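Local coordinates for protein putative nucleoside-diphosphate-sugar epimerase (PDB 3E48) that has no established function but probably binds NAD(P)H in a Rossmann-type domain and may act as a nucleoside-diphosphate-sugar epimerase, at residues Asn2-Ala8 with His27-Val32; Ser47-Leu51 with Glu61-Met66; Asp67-Pro73 with Val98-Ile104. One frame throughout, in Å; residues are numbered along the deposited sequence.

Interaction 1. Residues Asn2-Ala8 with His27-Val32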
loop_
_atom_site.group_PDB
_atom_site.type_symbol
_atom_site.label_atom_id
_atom_site.label_comp_id
_atom_site.label_asym_id
_atom_site.label_seq_id
_atom_site.Cartn_x
_atom_site.Cartn_y
_atom_site.Cartn_z
ATOM N N ASN B 2 -11.750 27.457 -3.453
ATOM C CA ASN B 2 -10.850 27.281 -4.579
ATOM C C ASN B 2 -10.458 25.833 -4.793
ATOM O O ASN B 2 -9.894 25.187 -3.908
ATOM C CB ASN B 2 -9.615 28.155 -4.382
ATOM C CG ASN B 2 -9.973 29.624 -4.288
ATOM O OD1 ASN B 2 -10.585 30.181 -5.204
ATOM N ND2 ASN B 2 -9.610 30.255 -3.181
ATOM N N ILE B 3 -10.762 25.344 -5.992
ATOM C CA ILE B 3 -10.486 23.969 -6.386
ATOM C C ILE B 3 -9.329 23.922 -7.368
ATOM O O ILE B 3 -9.248 24.732 -8.291
ATOM C CB ILE B 3 -11.708 23.337 -7.079
ATOM C CG1 ILE B 3 -12.951 23.494 -6.207
ATOM C CG2 ILE B 3 -11.439 21.866 -7.357
ATOM C CD1 ILE B 3 -14.232 23.108 -6.916
HETATM N N MSE B 4 -8.442 22.956 -7.167
HETATM C CA MSE B 4 -7.282 22.779 -8.027
HETATM C C MSE B 4 -7.220 21.341 -8.539
HETATM O O MSE B 4 -7.225 20.401 -7.749
HETATM C CB MSE B 4 -6.008 23.101 -7.242
HETATM C CG MSE B 4 -4.770 22.380 -7.727
HETATM SE SE MSE B 4 -4.103 23.070 -9.398
HETATM C CE MSE B 4 -3.682 24.844 -8.788
ATOM N N LEU B 5 -7.182 21.179 -9.857
ATOM C CA LEU B 5 -7.083 19.858 -10.471
ATOM C C LEU B 5 -5.673 19.715 -11.041
ATOM O O LEU B 5 -5.285 20.485 -11.923
ATOM C CB LEU B 5 -8.095 19.714 -11.613
ATOM C CG LEU B 5 -7.965 18.415 -12.435
ATOM C CD1 LEU B 5 -8.300 17.217 -11.551
ATOM C CD2 LEU B 5 -8.903 18.457 -13.642
ATOM N N THR B 6 -4.896 18.757 -10.542
ATOM C CA THR B 6 -3.544 18.572 -11.070
ATOM C C THR B 6 -3.570 17.581 -12.230
ATOM O O THR B 6 -4.446 16.718 -12.292
ATOM C CB THR B 6 -2.549 18.055 -9.986
ATOM O OG1 THR B 6 -2.903 16.721 -9.602
ATOM C CG2 THR B 6 -2.573 18.962 -8.757
ATOM N N GLY B 7 -2.613 17.712 -13.148
ATOM C CA GLY B 7 -2.546 16.824 -14.299
ATOM C C GLY B 7 -3.752 16.976 -15.209
ATOM O O GLY B 7 -4.162 16.033 -15.884
ATOM N N ALA B 8 -4.296 18.188 -15.242
ATOM C CA ALA B 8 -5.483 18.508 -16.029
ATOM C C ALA B 8 -5.411 18.288 -17.539
ATOM O O ALA B 8 -6.447 18.121 -18.183
ATOM C CB ALA B 8 -5.896 19.947 -15.745
ATOM N N HIS B 27 -14.106 29.097 -9.503
ATOM C CA HIS B 27 -12.916 28.998 -8.658
ATOM C C HIS B 27 -12.111 27.753 -9.029
ATOM O O HIS B 27 -11.420 27.176 -8.186
ATOM C CB HIS B 27 -13.321 28.914 -7.184
ATOM C CG HIS B 27 -14.368 29.907 -6.784
ATOM N ND1 HIS B 27 -14.187 31.268 -6.899
ATOM C CD2 HIS B 27 -15.603 29.734 -6.258
ATOM C CE1 HIS B 27 -15.265 31.892 -6.457
ATOM N NE2 HIS B 27 -16.139 30.985 -6.063
ATOM N N PHE B 28 -12.194 27.357 -10.294
ATOM C CA PHE B 28 -11.499 26.171 -10.778
ATOM C C PHE B 28 -10.116 26.498 -11.330
ATOM O O PHE B 28 -9.969 27.307 -12.251
ATOM C CB PHE B 28 -12.344 25.486 -11.854
ATOM C CG PHE B 28 -12.061 24.022 -12.011
ATOM C CD1 PHE B 28 -11.095 23.574 -12.906
ATOM C CD2 PHE B 28 -12.768 23.088 -11.263
ATOM C CE1 PHE B 28 -10.837 22.213 -13.057
ATOM C CE2 PHE B 28 -12.519 21.723 -11.401
ATOM C CZ PHE B 28 -11.550 21.286 -12.303
ATOM N N HIS B 29 -9.106 25.852 -10.760
ATOM C CA HIS B 29 -7.727 26.061 -11.171
ATOM C C HIS B 29 -7.147 24.737 -11.629
ATOM O O HIS B 29 -7.612 23.675 -11.219
ATOM C CB HIS B 29 -6.881 26.552 -9.997
ATOM C CG HIS B 29 -7.408 27.786 -9.332
ATOM N ND1 HIS B 29 -8.599 27.808 -8.640
ATOM C CD2 HIS B 29 -6.892 29.034 -9.234
ATOM C CE1 HIS B 29 -8.794 29.018 -8.144
ATOM N NE2 HIS B 29 -7.773 29.779 -8.490
ATOM N N ILE B 30 -6.132 24.801 -12.483
ATOM C CA ILE B 30 -5.478 23.586 -12.942
ATOM C C ILE B 30 -3.975 23.733 -12.764
ATOM O O ILE B 30 -3.430 24.835 -12.859
ATOM C CB ILE B 30 -5.785 23.268 -14.430
ATOM C CG1 ILE B 30 -5.223 24.366 -15.335
ATOM C CG2 ILE B 30 -7.287 23.098 -14.622
ATOM C CD1 ILE B 30 -5.412 24.085 -16.813
ATOM N N GLY B 31 -3.317 22.611 -12.486
ATOM C CA GLY B 31 -1.877 22.603 -12.301
ATOM C C GLY B 31 -1.274 21.670 -13.330
ATOM O O GLY B 31 -1.489 20.461 -13.273
ATOM N N VAL B 32 -0.521 22.231 -14.271
ATOM C CA VAL B 32 0.088 21.450 -15.341
ATOM C C VAL B 32 1.590 21.672 -15.476
ATOM O O VAL B 32 2.115 22.721 -15.095
ATOM C CB VAL B 32 -0.561 21.792 -16.688
ATOM C CG1 VAL B 32 -2.019 21.367 -16.685
ATOM C CG2 VAL B 32 -0.445 23.289 -16.950
#

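Interaction 2. Residues Ser47-Leu51 with Glu61-Met66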
loop_
_atom_site.group_PDB
_atom_site.type_symbol
_atom_site.label_atom_id
_atom_site.label_comp_id
_atom_site.label_asym_id
_atom_site.label_seq_id
_atom_site.Cartn_x
_atom_site.Cartn_y
_atom_site.Cartn_z
ATOM N N SER B 47 -8.151 28.898 -14.109
ATOM C CA SER B 47 -6.882 29.574 -13.875
ATOM C C SER B 47 -5.798 28.516 -13.988
ATOM O O SER B 47 -5.921 27.429 -13.434
ATOM C CB SER B 47 -6.859 30.220 -12.491
ATOM O OG SER B 47 -7.855 31.230 -12.398
ATOM N N VAL B 48 -4.738 28.851 -14.710
ATOM C CA VAL B 48 -3.639 27.934 -14.965
ATOM C C VAL B 48 -2.360 28.226 -14.196
ATOM O O VAL B 48 -1.853 29.347 -14.220
ATOM C CB VAL B 48 -3.290 27.946 -16.465
ATOM C CG1 VAL B 48 -2.208 26.923 -16.767
ATOM C CG2 VAL B 48 -4.546 27.686 -17.286
ATOM N N ARG B 49 -1.837 27.204 -13.525
ATOM C CA ARG B 49 -0.587 27.324 -12.786
ATOM C C ARG B 49 0.330 26.201 -13.256
ATOM O O ARG B 49 -0.140 25.123 -13.621
ATOM C CB ARG B 49 -0.837 27.205 -11.280
ATOM C CG ARG B 49 -1.608 28.384 -10.704
ATOM C CD ARG B 49 -1.809 28.258 -9.207
ATOM N NE ARG B 49 -2.409 29.469 -8.651
ATOM C CZ ARG B 49 -2.758 29.618 -7.379
ATOM N NH1 ARG B 49 -2.572 28.625 -6.518
ATOM N NH2 ARG B 49 -3.292 30.761 -6.969
ATOM N N GLN B 50 1.633 26.465 -13.270
ATOM C CA GLN B 50 2.604 25.465 -13.696
ATOM C C GLN B 50 3.011 24.668 -12.466
ATOM O O GLN B 50 3.221 25.235 -11.393
ATOM C CB GLN B 50 3.830 26.137 -14.330
ATOM C CG GLN B 50 4.720 25.168 -15.109
ATOM C CD GLN B 50 5.716 25.875 -16.015
ATOM O OE1 GLN B 50 5.347 26.763 -16.786
ATOM N NE2 GLN B 50 6.979 25.470 -15.942
ATOM N N LEU B 51 3.128 23.354 -12.629
ATOM C CA LEU B 51 3.475 22.473 -11.526
ATOM C C LEU B 51 4.322 21.282 -11.974
ATOM O O LEU B 51 4.163 20.773 -13.084
ATOM C CB LEU B 51 2.184 21.970 -10.871
ATOM C CG LEU B 51 2.246 20.795 -9.896
ATOM C CD1 LEU B 51 3.035 21.185 -8.661
ATOM C CD2 LEU B 51 0.827 20.386 -9.517
ATOM N N GLU B 61 4.025 25.970 -4.005
ATOM C CA GLU B 61 3.619 27.214 -4.651
ATOM C C GLU B 61 2.258 27.099 -5.327
ATOM O O GLU B 61 1.406 27.971 -5.173
ATOM C CB GLU B 61 4.667 27.641 -5.687
ATOM C CG GLU B 61 5.986 28.095 -5.091
ATOM C CD GLU B 61 5.814 29.251 -4.120
ATOM O OE1 GLU B 61 5.112 30.222 -4.476
ATOM O OE2 GLU B 61 6.385 29.186 -3.008
ATOM N N ALA B 62 2.057 26.022 -6.074
ATOM C CA ALA B 62 0.803 25.806 -6.784
ATOM C C ALA B 62 -0.407 25.681 -5.864
ATOM O O ALA B 62 -1.520 26.030 -6.254
ATOM C CB ALA B 62 0.913 24.559 -7.660
ATOM N N PHE B 63 -0.189 25.183 -4.651
ATOM C CA PHE B 63 -1.273 24.980 -3.691
ATOM C C PHE B 63 -1.621 26.207 -2.850
ATOM O O PHE B 63 -2.614 26.192 -2.122
ATOM C CB PHE B 63 -0.941 23.807 -2.753
ATOM C CG PHE B 63 -1.031 22.438 -3.399
ATOM C CD1 PHE B 63 -1.272 22.284 -4.765
ATOM C CD2 PHE B 63 -0.870 21.294 -2.623
ATOM C CE1 PHE B 63 -1.347 21.007 -5.343
ATOM C CE2 PHE B 63 -0.943 20.023 -3.191
ATOM C CZ PHE B 63 -1.183 19.879 -4.553
ATOM N N LYS B 64 -0.809 27.258 -2.923
ATOM C CA LYS B 64 -1.102 28.468 -2.153
ATOM C C LYS B 64 -2.483 28.999 -2.534
ATOM O O LYS B 64 -2.793 29.161 -3.715
ATOM C CB LYS B 64 -0.045 29.548 -2.411
ATOM C CG LYS B 64 1.305 29.235 -1.795
ATOM C CD LYS B 64 2.324 30.325 -2.097
ATOM C CE LYS B 64 3.627 30.061 -1.365
ATOM N NZ LYS B 64 4.661 31.093 -1.668
ATOM N N GLY B 65 -3.319 29.253 -1.533
ATOM C CA GLY B 65 -4.647 29.769 -1.805
ATOM C C GLY B 65 -5.697 28.745 -2.221
ATOM O O GLY B 65 -6.852 29.106 -2.431
HETATM N N MSE B 66 -5.316 27.477 -2.351
HETATM C CA MSE B 66 -6.279 26.447 -2.743
HETATM C C MSE B 66 -6.936 25.800 -1.528
HETATM O O MSE B 66 -6.325 25.692 -0.466
HETATM C CB MSE B 66 -5.585 25.374 -3.586
HETATM C CG MSE B 66 -4.926 25.900 -4.844
HETATM SE SE MSE B 66 -6.243 26.577 -6.113
HETATM C CE MSE B 66 -6.051 28.384 -5.712
#

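Interaction 3. Residues Asp67-Pro73 with Val98-Ile104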
loop_
_atom_site.group_PDB
_atom_site.type_symbol
_atom_site.label_atom_id
_atom_site.label_comp_id
_atom_site.label_asym_id
_atom_site.label_seq_id
_atom_site.Cartn_x
_atom_site.Cartn_y
_atom_site.Cartn_z
ATOM N N ASP B 67 -8.172 25.350 -1.705
ATOM C CA ASP B 67 -8.924 24.731 -0.622
ATOM C C ASP B 67 -9.114 23.240 -0.824
ATOM O O ASP B 67 -9.098 22.462 0.133
ATOM C CB ASP B 67 -10.277 25.423 -0.497
ATOM C CG ASP B 67 -10.139 26.869 -0.079
ATOM O OD1 ASP B 67 -10.612 27.767 -0.814
ATOM O OD2 ASP B 67 -9.545 27.100 0.994
ATOM N N THR B 68 -9.297 22.851 -2.077
ATOM C CA THR B 68 -9.496 21.458 -2.424
ATOM C C THR B 68 -8.624 21.122 -3.617
ATOM O O THR B 68 -8.662 21.812 -4.639
ATOM C CB THR B 68 -10.969 21.194 -2.783
ATOM O OG1 THR B 68 -11.791 21.516 -1.655
ATOM C CG2 THR B 68 -11.183 19.736 -3.153
ATOM N N VAL B 69 -7.824 20.074 -3.463
ATOM C CA VAL B 69 -6.944 19.608 -4.519
ATOM C C VAL B 69 -7.430 18.244 -4.993
ATOM O O VAL B 69 -7.645 17.333 -4.189
ATOM C CB VAL B 69 -5.481 19.469 -4.019
ATOM C CG1 VAL B 69 -4.625 18.764 -5.069
ATOM C CG2 VAL B 69 -4.905 20.850 -3.717
ATOM N N VAL B 70 -7.635 18.133 -6.302
ATOM C CA VAL B 70 -8.058 16.885 -6.930
ATOM C C VAL B 70 -6.768 16.445 -7.609
ATOM O O VAL B 70 -6.309 17.080 -8.558
ATOM C CB VAL B 70 -9.169 17.126 -7.969
ATOM C CG1 VAL B 70 -9.645 15.796 -8.541
ATOM C CG2 VAL B 70 -10.330 17.869 -7.318
ATOM N N PHE B 71 -6.182 15.370 -7.087
ATOM C CA PHE B 71 -4.901 14.852 -7.560
ATOM C C PHE B 71 -4.994 13.645 -8.475
ATOM O O PHE B 71 -5.578 12.627 -8.112
ATOM C CB PHE B 71 -4.040 14.476 -6.351
ATOM C CG PHE B 71 -2.620 14.132 -6.689
ATOM C CD1 PHE B 71 -1.689 15.142 -6.907
ATOM C CD2 PHE B 71 -2.210 12.804 -6.795
ATOM C CE1 PHE B 71 -0.366 14.840 -7.228
ATOM C CE2 PHE B 71 -0.885 12.487 -7.117
ATOM C CZ PHE B 71 0.040 13.513 -7.333
ATOM N N ILE B 72 -4.409 13.771 -9.661
ATOM C CA ILE B 72 -4.370 12.681 -10.626
ATOM C C ILE B 72 -2.923 12.204 -10.677
ATOM O O ILE B 72 -2.035 12.944 -11.099
ATOM C CB ILE B 72 -4.793 13.155 -12.030
ATOM C CG1 ILE B 72 -6.237 13.658 -11.978
ATOM C CG2 ILE B 72 -4.647 12.015 -13.040
ATOM C CD1 ILE B 72 -6.741 14.213 -13.292
ATOM N N PRO B 73 -2.665 10.967 -10.227
ATOM C CA PRO B 73 -1.299 10.428 -10.241
ATOM C C PRO B 73 -0.681 10.413 -11.639
ATOM O O PRO B 73 -1.396 10.355 -12.641
ATOM C CB PRO B 73 -1.480 9.014 -9.693
ATOM C CG PRO B 73 -2.622 9.164 -8.742
ATOM C CD PRO B 73 -3.583 10.053 -9.528
ATOM N N VAL B 98 -4.102 23.556 2.338
ATOM C CA VAL B 98 -5.175 22.922 1.581
ATOM C C VAL B 98 -5.988 22.105 2.591
ATOM O O VAL B 98 -5.431 21.306 3.340
ATOM C CB VAL B 98 -4.599 21.996 0.493
ATOM C CG1 VAL B 98 -5.727 21.254 -0.223
ATOM C CG2 VAL B 98 -3.785 22.820 -0.499
ATOM N N ALA B 99 -7.302 22.310 2.601
ATOM C CA ALA B 99 -8.189 21.642 3.547
ATOM C C ALA B 99 -8.704 20.271 3.148
ATOM O O ALA B 99 -9.114 19.491 4.008
ATOM C CB ALA B 99 -9.373 22.548 3.862
ATOM N N HIS B 100 -8.699 19.969 1.858
ATOM C CA HIS B 100 -9.207 18.679 1.426
ATOM C C HIS B 100 -8.526 18.191 0.165
ATOM O O HIS B 100 -8.212 18.976 -0.729
ATOM C CB HIS B 100 -10.721 18.777 1.206
ATOM C CG HIS B 100 -11.411 17.450 1.202
ATOM N ND1 HIS B 100 -11.459 16.640 0.091
ATOM C CD2 HIS B 100 -12.032 16.768 2.195
ATOM C CE1 HIS B 100 -12.079 15.515 0.396
ATOM N NE2 HIS B 100 -12.436 15.565 1.666
ATOM N N ILE B 101 -8.297 16.884 0.099
ATOM C CA ILE B 101 -7.658 16.279 -1.058
ATOM C C ILE B 101 -8.541 15.168 -1.613
ATOM O O ILE B 101 -8.988 14.297 -0.872
ATOM C CB ILE B 101 -6.285 15.648 -0.700
ATOM C CG1 ILE B 101 -5.275 16.743 -0.337
ATOM C CG2 ILE B 101 -5.777 14.813 -1.877
ATOM C CD1 ILE B 101 -3.973 16.210 0.256
ATOM N N ILE B 102 -8.819 15.224 -2.911
ATOM C CA ILE B 102 -9.592 14.179 -3.565
ATOM C C ILE B 102 -8.524 13.456 -4.378
ATOM O O ILE B 102 -7.959 14.025 -5.311
ATOM C CB ILE B 102 -10.682 14.762 -4.493
ATOM C CG1 ILE B 102 -11.685 15.570 -3.660
ATOM C CG2 ILE B 102 -11.392 13.628 -5.240
ATOM C CD1 ILE B 102 -12.770 16.281 -4.470
ATOM N N PHE B 103 -8.226 12.216 -4.002
ATOM C CA PHE B 103 -7.184 11.439 -4.671
ATOM C C PHE B 103 -7.775 10.410 -5.623
ATOM O O PHE B 103 -8.607 9.601 -5.227
ATOM C CB PHE B 103 -6.315 10.735 -3.624
ATOM C CG PHE B 103 -5.076 10.095 -4.184
ATOM C CD1 PHE B 103 -3.850 10.748 -4.120
ATOM C CD2 PHE B 103 -5.133 8.840 -4.773
ATOM C CE1 PHE B 103 -2.690 10.156 -4.636
ATOM C CE2 PHE B 103 -3.977 8.235 -5.295
ATOM C CZ PHE B 103 -2.757 8.898 -5.223
ATOM N N ILE B 104 -7.344 10.449 -6.881
ATOM C CA ILE B 104 -7.839 9.514 -7.889
ATOM C C ILE B 104 -6.895 8.316 -8.018
ATOM O O ILE B 104 -5.891 8.388 -8.724
ATOM C CB ILE B 104 -7.951 10.191 -9.268
ATOM C CG1 ILE B 104 -8.790 11.470 -9.158
ATOM C CG2 ILE B 104 -8.563 9.215 -10.272
ATOM C CD1 ILE B 104 -10.200 11.254 -8.664
#

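Interaction 1. Residues Asn2-Ala8 with His27-Val32
Met4, a selenomethionine here, lies back across the neighbouring strand. Its t, p, p rotamer brings SE to 3.2 Å from Gly31 N. A CB on residue 31 would crowd SE, so the bare backbone of Gly31 gives the selenium its room. The methyl CE of Met4 ends 3.8 Å from His29 CB. His29, on the same sheet face, adopts the m rotamer and turns ND1 back to its partner strand. There ND1 donates to Ile3 O at 3.2 Å, an acceptor that also takes His29 N at 2.7 Å. The two strands run parallel, joined further by Ile3 N to His27 O (2.9 Å), Leu5 N to His29 O (2.9 Å), Gly31 N to Leu5 O (3.0 Å) and Gly7 N to Gly31 O (3.0 Å). With helix 11-22 they form the first beta-alpha-beta unit of a Rossmann-type fold. Thr6, Gly7 and Ala8 open its TGxxGxxG sequence, which in relatives meets the dinucleotide phosphates. Ile3, Leu5, Phe28 and Ile30 point to the face packed by helix 11-22. Phe28 is t, and its ring swings toward strand 3-6: CZ lies 3.9 Å from Leu5 CB and CE2 4.2 Å from Ile3 CG2. Past the strand end, Ala8 CB meets Ile30 CB at 3.6 Å. On the opposite face, the p rotamer of Thr6 places OG1 for a hydrogen bond with Tyr53 OH.

Interaction 2. Residues Ser47-Leu51 with Glu61-Met66
This is a side-chain-to-backbone contact between strand 47-50 and the C-terminal part of helix 56-63 with the turn that follows. It is partly buried and small, 257 Å² in all. Arg49 does most of the work. Its side chain is extended (m, t, t) and reaches from the strand to the carbonyls beyond. NH1 donates two hydrogen bonds, to Ala62 O at 2.8 Å and to Lys64 O at 2.9 Å. Both acceptors lie near the guanidinium plane. One cationic group thus holds two backbone carbonyls, two residues apart. That turn is type II and runs from Phe63 to Met66, closed by Met66 N to Phe63 O at 3.0 Å. Gly65, with positive phi, takes a conformation in which a CB would jam against the preceding carbonyl. The methyl CE of Met66, a selenomethionine, packs 3.6 Å from Arg49 NH1. Beside the polar contact, Leu51 CD1 meets Ala62 CB at 4.1 Å, an apolar touch on the buried side of the helix. Lys64 turns away to a salt bridge with Glu61, NZ to OE2 at 2.9 Å. Phe63 packs on helix 84-96 through Leu89 and Ala92. Helix 56-63 links strand 47-50 to strand 68-71, across strands 28-32 and 3-6. This is the long central crossover of a Rossmann fold.

Interaction 3. Residues Asp67-Pro73 with Val98-Ile104
Val69, Ile102 and Ile104 lose the most surface here, 66 to 69 Å² each. Val69 is bonded through both backbone groups: its N donates to His100 O at 3.0 Å and its O accepts Ile102 N at 2.7 Å. Its CG2 packs 3.6 Å from Val98 CG1, in the turn before the second strand. Ile102 continues the ladder, with its O taking Phe71 N at 2.8 Å. Its side chain lies on the other sheet face, where CD1 touches both Thr68 CG2 (4.0 Å) and Val70 CG2 (4.1 Å). Ile104 closes the ladder through its N, which donates to Phe71 O at 3.1 Å. Its CG1 reaches Val70 CG1 at 4.5 Å and Ile72 CG1 at 4.4 Å, and its side chain also touches strand 134-143. On the face of Val69, the Phe71 and Phe103 rings lie near parallel, at 25°, but slid apart with centroids 5.6 Å distant. They touch at Phe71 CD2 and Phe103 CE1, 3.5 Å apart. Helices 84-96 and 118-131 pack on this face, against Phe71 and Phe103 respectively. At the start, Asp67 O accepts His100 N at 3.1 Å. The strand axes diverge by just 11° at 4.7 Å. Two neighbouring parallel strands, joined by helical chain, form a beta-alpha-beta unit in the central sheet of the Rossmann-type NAD(P)H-binding domain.

In the fold
From the N terminus, the chain lays down strand 3-6, passes through helix 11-22 and returns as strand 28-32, closing its first loop at interaction 1. Strand 47-50 then joins the outer side of strand 28-32. Interaction 2 closes a short loop through helix 56-63. The chain next crosses back to the other side of strand 3-6, where 68-71 pairs with it, Met4 bonding to both Thr68 and Val70. Helices 79-82 and 84-96 lead to strand 100-106, and interaction 3 closes that loop. The three loops follow in series; none nests or crosses. The resulting strand order is 47-50, 28-32, 3-6, 68-71, 100-106. Phe63 packs on Val69 and Val98, linking interactions 2 and 3.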